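Local atomic coordinates of beta-n-acetylhexosaminidase (Streptococcus pneumoniae, PDB entry 4AZI), a protein that probably removes terminal beta-linked N-acetylglucosamine from glycans as a family 20 glycoside hydrolase, an exo-beta-D-N-acetylglucosaminidase. Residues A[194-207]-A[229-241]. The protein carries 2 engineered substitutions. Numbering follows the deposited sequence.
Sequences WYYLKWYQLYGKFA and DGFYYEDKDDVQF
Residues 229-241, an irregular loop, run along one side of two helical pieces of 194-207, joined by a turn, the backbones coming nearest where CA of G204 lies 5.8 Å from CA of V239. The phenol of Y203 reaches into the loop and its hydroxyl joins two backbone groups: OH donates to O of G230 at 2.7 Å, from above the carbonyl plane, and accepts an almost straight hydrogen bond from N of Y233 at 2.9 Å. With CG anti to the backbone N (chi1 -177°), the Y203 ring is carried off the helix toward the loop, where it meets the F241 ring obliquely, planes 56° apart. The F241 ring is covered on both faces, by CB of A207 on one and CA of F231 on the other, with F206 at its edge. CG1 of V239 presses on CB of A207 at 3.4 Å, a tight fit. At the other end, W194 meets three residues of the loop. CA of G230 rests over its six-membered ring in a close CH-pi contact, 3.6 Å from the centroid; CB of D229 lies beside NE1, and CB of W194 stands above the centre of the Y233 ring, 3.4 Å from its centroid. K198, its chain extended beyond CG, brings NZ to the edge of that ring and to a weak hydrogen bond with O of Y233; a water links NZ to OE1 of E234. A second water joins N of Y195 to OH of Y233, which also hydrogen-bonds to N of N258. NE1 of W194 and OD2 of D229 both hydrogen-bond to OH of Y257, and OD1 of D229 to NE1 of W250; Y257 and W250 line the inhibitor pocket. The contact thus packs the loop after barrel strand 223-227 on helices 193-199 and 203-219, beside the active-site mouth of the family 20 TIM barrel.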
ATOM      1  N   TRP A 194       0.243  -9.506  19.670  1.00 12.43           N
ATOM      2  CA  TRP A 194      -0.717  -8.707  20.450  1.00 11.83           C
ATOM      3  C   TRP A 194      -0.984  -9.281  21.811  1.00 12.27           C
ATOM      4  O   TRP A 194      -1.079  -8.544  22.807  1.00 11.96           O
ATOM      5  CB  TRP A 194      -2.011  -8.501  19.654  1.00 11.56           C
ATOM      6  CG  TRP A 194      -1.689  -8.084  18.241  1.00 11.13           C
ATOM      7  CD1 TRP A 194      -1.829  -8.828  17.071  1.00 11.10           C
ATOM      8  CD2 TRP A 194      -1.050  -6.841  17.823  1.00 10.98           C
ATOM      9  NE1 TRP A 194      -1.363  -8.124  15.981  1.00 10.73           N
ATOM     10  CE2 TRP A 194      -0.888  -6.926  16.364  1.00 10.58           C
ATOM     11  CE3 TRP A 194      -0.637  -5.692  18.481  1.00 10.87           C
ATOM     12  CZ2 TRP A 194      -0.335  -5.897  15.629  1.00 10.72           C
ATOM     13  CZ3 TRP A 194      -0.077  -4.658  17.722  1.00 10.59           C
ATOM     14  CH2 TRP A 194       0.075  -4.767  16.331  1.00 10.58           C
ATOM     15  N   TYR A 195      -1.107 -10.602  21.870  1.00 12.77           N
ATOM     16  CA  TYR A 195      -1.190 -11.316  23.133  1.00 13.00           C
ATOM     17  C   TYR A 195       0.034 -11.002  24.017  1.00 12.77           C
ATOM     18  O   TYR A 195      -0.119 -10.753  25.205  1.00 12.34           O
ATOM     19  CB  TYR A 195      -1.366 -12.823  22.891  1.00 14.19           C
ATOM     20  CG  TYR A 195      -1.532 -13.649  24.152  1.00 15.46           C
ATOM     21  CD1 TYR A 195      -2.628 -13.467  24.998  1.00 16.28           C
ATOM     22  CD2 TYR A 195      -0.595 -14.620  24.490  1.00 16.10           C
ATOM     23  CE1 TYR A 195      -2.776 -14.226  26.156  1.00 16.90           C
ATOM     24  CE2 TYR A 195      -0.731 -15.378  25.643  1.00 16.86           C
ATOM     25  CZ  TYR A 195      -1.818 -15.173  26.474  1.00 16.87           C
ATOM     26  OH  TYR A 195      -1.940 -15.936  27.606  1.00 17.12           O
ATOM     27  N   TYR A 196       1.230 -10.959  23.434  1.00 12.78           N
ATOM     28  CA  TYR A 196       2.454 -10.650  24.205  1.00 13.24           C
ATOM     29  C   TYR A 196       2.501  -9.206  24.710  1.00 13.47           C
ATOM     30  O   TYR A 196       2.887  -8.964  25.859  1.00 13.46           O
ATOM     31  CB  TYR A 196       3.719 -10.967  23.412  1.00 13.55           C
ATOM     32  CG  TYR A 196       4.139 -12.422  23.427  1.00 13.75           C
ATOM     33  CD1 TYR A 196       3.321 -13.418  22.884  1.00 13.85           C
ATOM     34  CD2 TYR A 196       5.374 -12.801  23.952  1.00 13.80           C
ATOM     35  CE1 TYR A 196       3.716 -14.749  22.885  1.00 14.15           C
ATOM     36  CE2 TYR A 196       5.781 -14.131  23.943  1.00 13.74           C
ATOM     37  CZ  TYR A 196       4.947 -15.096  23.411  1.00 13.93           C
ATOM     38  OH  TYR A 196       5.338 -16.416  23.398  1.00 14.17           O
ATOM     39  N   LEU A 197       2.090  -8.256  23.866  1.00 13.54           N
ATOM     40  CA  LEU A 197       1.949  -6.865  24.290  1.00 13.57           C
ATOM     41  C   LEU A 197       1.020  -6.711  25.497  1.00 13.89           C
ATOM     42  O   LEU A 197       1.385  -6.049  26.468  1.00 13.64           O
ATOM     43  CB  LEU A 197       1.457  -5.972  23.144  1.00 13.49           C
ATOM     44  CG  LEU A 197       2.449  -5.557  22.051  1.00 13.51           C
ATOM     45  CD1 LEU A 197       1.712  -4.712  21.030  1.00 13.10           C
ATOM     46  CD2 LEU A 197       3.628  -4.782  22.626  1.00 13.25           C
ATOM     47  N   LYS A 198      -0.163  -7.324  25.447  1.00 14.25           N
ATOM     48  CA  LYS A 198      -1.125  -7.202  26.553  1.00 15.29           C
ATOM     49  C   LYS A 198      -0.586  -7.833  27.838  1.00 15.60           C
ATOM     50  O   LYS A 198      -0.700  -7.249  28.926  1.00 15.88           O
ATOM     51  CB  LYS A 198      -2.502  -7.781  26.177  1.00 15.58           C
ATOM     52  CG  LYS A 198      -3.248  -6.924  25.159  1.00 15.95           C
ATOM     53  CD  LYS A 198      -4.732  -7.266  25.059  1.00 16.50           C
ATOM     54  CE  LYS A 198      -5.466  -6.165  24.302  1.00 16.59           C
ATOM     55  NZ  LYS A 198      -6.855  -6.502  23.855  1.00 16.68           N
ATOM     56  N   TRP A 199       0.016  -9.010  27.684  1.00 15.70           N
ATOM     57  CA  TRP A 199       0.657  -9.748  28.772  1.00 16.47           C
ATOM     58  C   TRP A 199       1.673  -8.910  29.487  1.00 16.49           C
ATOM     59  O   TRP A 199       1.735  -8.912  30.714  1.00 16.33           O
ATOM     60  CB  TRP A 199       1.331 -11.000  28.216  1.00 16.22           C
ATOM     61  CG  TRP A 199       1.946 -11.895  29.267  1.00 16.54           C
ATOM     62  CD1 TRP A 199       3.192 -11.764  29.877  1.00 16.86           C
ATOM     63  CD2 TRP A 199       1.357 -13.097  29.861  1.00 16.49           C
ATOM     64  NE1 TRP A 199       3.401 -12.773  30.782  1.00 17.01           N
ATOM     65  CE2 TRP A 199       2.340 -13.606  30.822  1.00 16.60           C
ATOM     66  CE3 TRP A 199       0.155 -13.779  29.699  1.00 16.62           C
ATOM     67  CZ2 TRP A 199       2.112 -14.747  31.573  1.00 16.71           C
ATOM     68  CZ3 TRP A 199      -0.066 -14.931  30.468  1.00 16.95           C
ATOM     69  CH2 TRP A 199       0.894 -15.401  31.379  1.00 16.73           C
ATOM     70  N   TYR A 200       2.487  -8.186  28.723  1.00 17.04           N
ATOM     71  CA  TYR A 200       3.521  -7.342  29.316  1.00 17.66           C
ATOM     72  C   TYR A 200       3.060  -5.915  29.618  1.00 17.04           C
ATOM     73  O   TYR A 200       3.875  -5.058  29.971  1.00 16.77           O
ATOM     74  CB  TYR A 200       4.794  -7.368  28.459  1.00 18.57           C
ATOM     75  CG  TYR A 200       5.537  -8.674  28.595  1.00 19.98           C
ATOM     76  CD1 TYR A 200       6.256  -8.971  29.759  1.00 20.62           C
ATOM     77  CD2 TYR A 200       5.505  -9.626  27.579  1.00 20.44           C
ATOM     78  CE1 TYR A 200       6.927 -10.177  29.897  1.00 21.38           C
ATOM     79  CE2 TYR A 200       6.172 -10.835  27.705  1.00 21.32           C
ATOM     80  CZ  TYR A 200       6.883 -11.105  28.862  1.00 21.72           C
ATOM     81  OH  TYR A 200       7.548 -12.306  28.983  1.00 22.35           O
ATOM     82  N   GLN A 201       1.746  -5.694  29.520  1.00 16.39           N
ATOM     83  CA  GLN A 201       1.128  -4.371  29.628  1.00 16.10           C
ATOM     84  C   GLN A 201       1.815  -3.311  28.741  1.00 15.31           C
ATOM     85  O   GLN A 201       2.026  -2.167  29.154  1.00 14.70           O
ATOM     86  CB  GLN A 201       1.019  -3.928  31.093  1.00 16.57           C
ATOM     87  CG  GLN A 201       0.085  -4.791  31.929  1.00 17.23           C
ATOM     88  CD  GLN A 201      -0.034  -4.303  33.363  1.00 18.38           C
ATOM     89  OE1 GLN A 201      -0.068  -3.099  33.618  1.00 19.21           O
ATOM     90  NE2 GLN A 201      -0.105  -5.236  34.306  1.00 18.99           N
ATOM     91  N   LEU A 202       2.138  -3.710  27.512  1.00 14.21           N
ATOM     92  CA  LEU A 202       2.746  -2.811  26.521  1.00 13.65           C
ATOM     93  C   LEU A 202       1.820  -2.420  25.341  1.00 12.83           C
ATOM     94  O   LEU A 202       2.242  -1.678  24.445  1.00 12.36           O
ATOM     95  CB  LEU A 202       4.053  -3.417  25.986  1.00 13.96           C
ATOM     96  CG  LEU A 202       5.245  -3.585  26.942  1.00 14.30           C
ATOM     97  CD1 LEU A 202       6.292  -4.513  26.342  1.00 14.95           C
ATOM     98  CD2 LEU A 202       5.863  -2.234  27.260  1.00 14.62           C
ATOM     99  N   TYR A 203       0.577  -2.914  25.340  1.00 12.15           N
ATOM    100  CA  TYR A 203      -0.385  -2.616  24.255  1.00 11.79           C
ATOM    101  C   TYR A 203      -0.790  -1.134  24.242  1.00 11.89           C
ATOM    102  O   TYR A 203      -0.955  -0.539  23.177  1.00 11.68           O
ATOM    103  CB  TYR A 203      -1.619  -3.525  24.351  1.00 11.44           C
ATOM    104  CG  TYR A 203      -2.657  -3.368  23.244  1.00 11.17           C
ATOM    105  CD1 TYR A 203      -2.337  -3.635  21.909  1.00 10.71           C
ATOM    106  CD2 TYR A 203      -3.975  -3.008  23.541  1.00 10.85           C
ATOM    107  CE1 TYR A 203      -3.291  -3.517  20.907  1.00 10.39           C
ATOM    108  CE2 TYR A 203      -4.940  -2.886  22.531  1.00 10.74           C
ATOM    109  CZ  TYR A 203      -4.583  -3.145  21.214  1.00 10.65           C
ATOM    110  OH  TYR A 203      -5.515  -3.030  20.200  1.00 10.41           O
ATOM    111  N   GLY A 204      -0.955  -0.556  25.434  1.00 11.80           N
ATOM    112  CA  GLY A 204      -1.172   0.883  25.589  1.00 12.08           C
ATOM    113  C   GLY A 204      -0.045   1.709  24.986  1.00 12.14           C
ATOM    114  O   GLY A 204      -0.278   2.783  24.414  1.00 12.04           O
ATOM    115  N   LYS A 205       1.173   1.200  25.096  1.00 12.20           N
ATOM    116  CA  LYS A 205       2.319   1.869  24.505  1.00 12.32           C
ATOM    117  C   LYS A 205       2.338   1.698  22.984  1.00 11.87           C
ATOM    118  O   LYS A 205       2.785   2.600  22.273  1.00 11.50           O
ATOM    119  CB  LYS A 205       3.631   1.435  25.174  1.00 12.96           C
ATOM    120  CG  LYS A 205       3.732   1.963  26.608  1.00 13.56           C
ATOM    121  CD  LYS A 205       4.904   1.373  27.383  1.00 14.39           C
ATOM    122  N   PHE A 206       1.834   0.569  22.492  1.00 11.34           N
ATOM    123  CA  PHE A 206       1.598   0.409  21.051  1.00 11.16           C
ATOM    124  C   PHE A 206       0.607   1.443  20.502  1.00 11.29           C
ATOM    125  O   PHE A 206       0.829   2.020  19.434  1.00 11.14           O
ATOM    126  CB  PHE A 206       1.122  -1.006  20.690  1.00 10.88           C
ATOM    127  CG  PHE A 206       0.670  -1.130  19.260  1.00 10.37           C
ATOM    128  CD1 PHE A 206       1.599  -1.296  18.239  1.00 10.27           C
ATOM    129  CD2 PHE A 206      -0.674  -1.017  18.929  1.00 10.24           C
ATOM    130  CE1 PHE A 206       1.191  -1.371  16.919  1.00 10.33           C
ATOM    131  CE2 PHE A 206      -1.093  -1.095  17.615  1.00 10.14           C
ATOM    132  CZ  PHE A 206      -0.160  -1.278  16.605  1.00 10.23           C
ATOM    133  N   ALA A 207      -0.488   1.669  21.234  1.00 11.66           N
ATOM    134  CA  ALA A 207      -1.515   2.615  20.816  1.00 12.02           C
ATOM    135  C   ALA A 207      -0.965   4.045  20.807  1.00 12.32           C
ATOM    136  O   ALA A 207      -1.247   4.816  19.898  1.00 12.04           O
ATOM    137  CB  ALA A 207      -2.738   2.510  21.713  1.00 12.09           C
ATOM    138  N   ASP A 229      -4.624  -5.166  12.165  1.00 10.63           N
ATOM    139  CA  ASP A 229      -4.173  -6.061  13.260  1.00 11.08           C
ATOM    140  C   ASP A 229      -4.185  -5.446  14.664  1.00 11.15           C
ATOM    141  O   ASP A 229      -4.771  -6.005  15.591  1.00 11.20           O
ATOM    142  CB  ASP A 229      -2.749  -6.584  13.012  1.00 11.16           C
ATOM    143  CG  ASP A 229      -2.565  -7.188  11.636  1.00 11.36           C
ATOM    144  OD1 ASP A 229      -3.027  -6.597  10.640  1.00 11.23           O
ATOM    145  OD2 ASP A 229      -1.920  -8.248  11.553  1.00 11.94           O
ATOM    146  N   GLY A 230      -3.527  -4.300  14.813  1.00 11.47           N
ATOM    147  CA  GLY A 230      -3.250  -3.762  16.132  1.00 11.53           C
ATOM    148  C   GLY A 230      -4.389  -2.979  16.736  1.00 11.76           C
ATOM    149  O   GLY A 230      -4.294  -2.546  17.875  1.00 12.00           O
ATOM    150  N   PHE A 231      -5.465  -2.781  15.977  1.00 11.84           N
ATOM    151  CA  PHE A 231      -6.548  -1.892  16.401  1.00 11.96           C
ATOM    152  C   PHE A 231      -7.658  -2.620  17.152  1.00 12.03           C
ATOM    153  O   PHE A 231      -8.298  -3.528  16.614  1.00 12.16           O
ATOM    154  CB  PHE A 231      -7.115  -1.121  15.199  1.00 11.91           C
ATOM    155  CG  PHE A 231      -6.197  -0.046  14.673  1.00 12.12           C
ATOM    156  CD1 PHE A 231      -5.084  -0.374  13.898  1.00 12.32           C
ATOM    157  CD2 PHE A 231      -6.441   1.295  14.958  1.00 12.02           C
ATOM    158  CE1 PHE A 231      -4.234   0.617  13.421  1.00 12.61           C
ATOM    159  CE2 PHE A 231      -5.602   2.291  14.477  1.00 12.56           C
ATOM    160  CZ  PHE A 231      -4.493   1.954  13.706  1.00 12.51           C
ATOM    161  N   TYR A 232      -7.887  -2.195  18.390  1.00 12.19           N
ATOM    162  CA  TYR A 232      -8.899  -2.784  19.261  1.00 12.51           C
ATOM    163  C   TYR A 232      -8.836  -4.299  19.270  1.00 12.64           C
ATOM    164  O   TYR A 232      -9.814  -4.977  18.973  1.00 12.36           O
ATOM    165  CB  TYR A 232     -10.291  -2.266  18.882  1.00 12.62           C
ATOM    166  CG  TYR A 232     -10.413  -0.793  19.177  1.00 12.85           C
ATOM    167  CD1 TYR A 232     -10.836  -0.354  20.426  1.00 12.80           C
ATOM    168  CD2 TYR A 232     -10.067   0.161  18.223  1.00 12.56           C
ATOM    169  CE1 TYR A 232     -10.920   0.991  20.714  1.00 13.11           C
ATOM    170  CE2 TYR A 232     -10.156   1.510  18.501  1.00 12.73           C
ATOM    171  CZ  TYR A 232     -10.587   1.916  19.750  1.00 12.81           C
ATOM    172  OH  TYR A 232     -10.676   3.244  20.050  1.00 12.95           O
ATOM    173  N   TYR A 233      -7.659  -4.823  19.597  1.00 13.20           N
ATOM    174  CA  TYR A 233      -7.429  -6.269  19.578  1.00 13.66           C
ATOM    175  C   TYR A 233      -8.479  -6.955  20.441  1.00 14.38           C
ATOM    176  O   TYR A 233      -8.835  -6.450  21.512  1.00 14.21           O
ATOM    177  CB  TYR A 233      -6.016  -6.594  20.072  1.00 13.43           C
ATOM    178  CG  TYR A 233      -5.652  -8.063  20.016  1.00 13.18           C
ATOM    179  CD1 TYR A 233      -5.365  -8.691  18.800  1.00 12.70           C
ATOM    180  CD2 TYR A 233      -5.575  -8.820  21.182  1.00 13.12           C
ATOM    181  CE1 TYR A 233      -5.012 -10.038  18.753  1.00 12.97           C
ATOM    182  CE2 TYR A 233      -5.232 -10.164  21.149  1.00 12.82           C
ATOM    183  CZ  TYR A 233      -4.955 -10.769  19.936  1.00 12.58           C
ATOM    184  OH  TYR A 233      -4.618 -12.100  19.915  1.00 12.17           O
ATOM    185  N   GLU A 234      -8.998  -8.069  19.930  1.00 15.36           N
ATOM    186  CA  GLU A 234     -10.014  -8.900  20.604  1.00 16.57           C
ATOM    187  C   GLU A 234     -11.302  -8.153  21.014  1.00 16.60           C
ATOM    188  O   GLU A 234     -11.923  -8.478  22.033  1.00 16.87           O
ATOM    189  CB  GLU A 234      -9.392  -9.693  21.774  1.00 17.70           C
ATOM    190  CG  GLU A 234      -9.864 -11.149  21.830  1.00 19.12           C
ATOM    191  CD  GLU A 234      -9.133 -11.994  22.862  1.00 20.32           C
ATOM    192  OE1 GLU A 234      -7.969 -11.688  23.205  1.00 21.29           O
ATOM    193  OE2 GLU A 234      -9.725 -12.983  23.334  1.00 21.90           O
ATOM    194  N   ASP A 235     -11.693  -7.170  20.195  1.00 16.34           N
ATOM    195  CA  ASP A 235     -12.900  -6.347  20.390  1.00 16.40           C
ATOM    196  C   ASP A 235     -12.974  -5.665  21.768  1.00 16.49           C
ATOM    197  O   ASP A 235     -14.058  -5.491  22.306  1.00 15.96           O
ATOM    198  CB  ASP A 235     -14.199  -7.156  20.150  1.00 16.24           C
ATOM    199  CG  ASP A 235     -14.268  -7.806  18.778  1.00 16.51           C
ATOM    200  OD1 ASP A 235     -13.590  -7.337  17.829  1.00 15.94           O
ATOM    201  OD2 ASP A 235     -15.037  -8.793  18.653  1.00 16.27           O
ATOM    202  N   LYS A 236     -11.822  -5.297  22.328  1.00 17.31           N
ATOM    203  CA  LYS A 236     -11.745  -4.645  23.642  1.00 18.21           C
ATOM    204  C   LYS A 236     -11.392  -3.176  23.446  1.00 18.64           C
ATOM    205  O   LYS A 236     -10.697  -2.829  22.497  1.00 18.10           O
ATOM    206  CB  LYS A 236     -10.686  -5.316  24.528  1.00 19.26           C
ATOM    207  CG  LYS A 236     -10.884  -6.811  24.781  1.00 21.10           C
ATOM    208  CD  LYS A 236     -11.919  -7.095  25.867  1.00 22.60           C
ATOM    209  CE  LYS A 236     -11.917  -8.569  26.277  1.00 23.84           C
ATOM    210  NZ  LYS A 236     -12.952  -8.914  27.308  1.00 24.54           N
ATOM    211  N   ASP A 237     -11.859  -2.307  24.335  1.00 19.20           N
ATOM    212  CA  ASP A 237     -11.621  -0.880  24.139  1.00 20.25           C
ATOM    213  C   ASP A 237     -11.121  -0.135  25.381  1.00 20.73           C
ATOM    214  O   ASP A 237     -11.397   1.056  25.549  1.00 21.15           O
ATOM    215  CB  ASP A 237     -12.869  -0.205  23.551  1.00 20.70           C
ATOM    216  CG  ASP A 237     -14.020  -0.134  24.544  1.00 22.07           C
ATOM    217  OD1 ASP A 237     -13.958  -0.814  25.589  1.00 22.08           O
ATOM    218  OD2 ASP A 237     -14.983   0.616  24.284  1.00 23.80           O
ATOM    219  N   ASP A 238     -10.376  -0.823  26.243  1.00 21.23           N
ATOM    220  CA  ASP A 238      -9.770  -0.154  27.394  1.00 21.37           C
ATOM    221  C   ASP A 238      -8.514   0.612  26.971  1.00 21.13           C
ATOM    222  O   ASP A 238      -7.972   1.404  27.743  1.00 21.68           O
ATOM    223  CB  ASP A 238      -9.490  -1.133  28.543  1.00 22.16           C
ATOM    224  CG  ASP A 238      -8.667  -2.337  28.111  1.00 22.88           C
ATOM    225  OD1 ASP A 238      -7.429  -2.217  28.032  0.50 22.94           O
ATOM    226  OD2 ASP A 238      -9.264  -3.407  27.853  0.50 22.96           O
ATOM    227  N   VAL A 239      -8.065   0.357  25.741  1.00 19.94           N
ATOM    228  CA  VAL A 239      -6.995   1.116  25.092  1.00 18.87           C
ATOM    229  C   VAL A 239      -7.590   1.728  23.819  1.00 17.96           C
ATOM    230  O   VAL A 239      -8.178   1.028  23.002  1.00 17.45           O
ATOM    231  CB  VAL A 239      -5.769   0.224  24.786  1.00 18.82           C
ATOM    232  CG1 VAL A 239      -4.774   0.933  23.879  1.00 18.63           C
ATOM    233  CG2 VAL A 239      -5.088  -0.200  26.079  1.00 19.15           C
ATOM    234  N   GLN A 240      -7.465   3.039  23.671  1.00 17.22           N
ATOM    235  CA  GLN A 240      -8.208   3.752  22.638  1.00 17.23           C
ATOM    236  C   GLN A 240      -7.321   4.130  21.456  1.00 15.89           C
ATOM    237  O   GLN A 240      -6.153   4.450  21.636  1.00 15.83           O
ATOM    238  CB  GLN A 240      -8.892   4.988  23.227  1.00 17.78           C
ATOM    239  CG  GLN A 240     -10.304   5.213  22.706  1.00 19.87           C
ATOM    240  CD  GLN A 240     -11.292   4.119  23.112  1.00 21.14           C
ATOM    241  OE1 GLN A 240     -12.267   3.851  22.400  1.00 22.27           O
ATOM    242  NE2 GLN A 240     -11.051   3.489  24.264  1.00 22.10           N
ATOM    243  N   PHE A 241      -7.879   4.082  20.250  1.00 15.25           N
ATOM    244  CA  PHE A 241      -7.110   4.411  19.041  1.00 14.17           C
ATOM    245  C   PHE A 241      -7.710   5.607  18.305  1.00 14.29           C
ATOM    246  O   PHE A 241      -8.907   5.887  18.443  1.00 14.57           O
ATOM    247  CB  PHE A 241      -7.002   3.199  18.107  1.00 13.63           C
ATOM    248  CG  PHE A 241      -6.112   2.098  18.628  1.00 13.30           C
ATOM    249  CD1 PHE A 241      -6.584   1.184  19.571  1.00 13.11           C
ATOM    250  CD2 PHE A 241      -4.800   1.966  18.170  1.00 12.99           C
ATOM    251  CE1 PHE A 241      -5.761   0.169  20.053  1.00 12.92           C
ATOM    252  CE2 PHE A 241      -3.976   0.944  18.640  1.00 12.84           C
ATOM    253  CZ  PHE A 241      -4.455   0.047  19.588  1.00 12.74           C
TER
HETATM  254  O   HOH W   1      -1.807 -11.954  19.320  1.00 12.14           O
HETATM  255  O   HOH W   2      -7.076  -9.440  24.427  1.00 35.86           O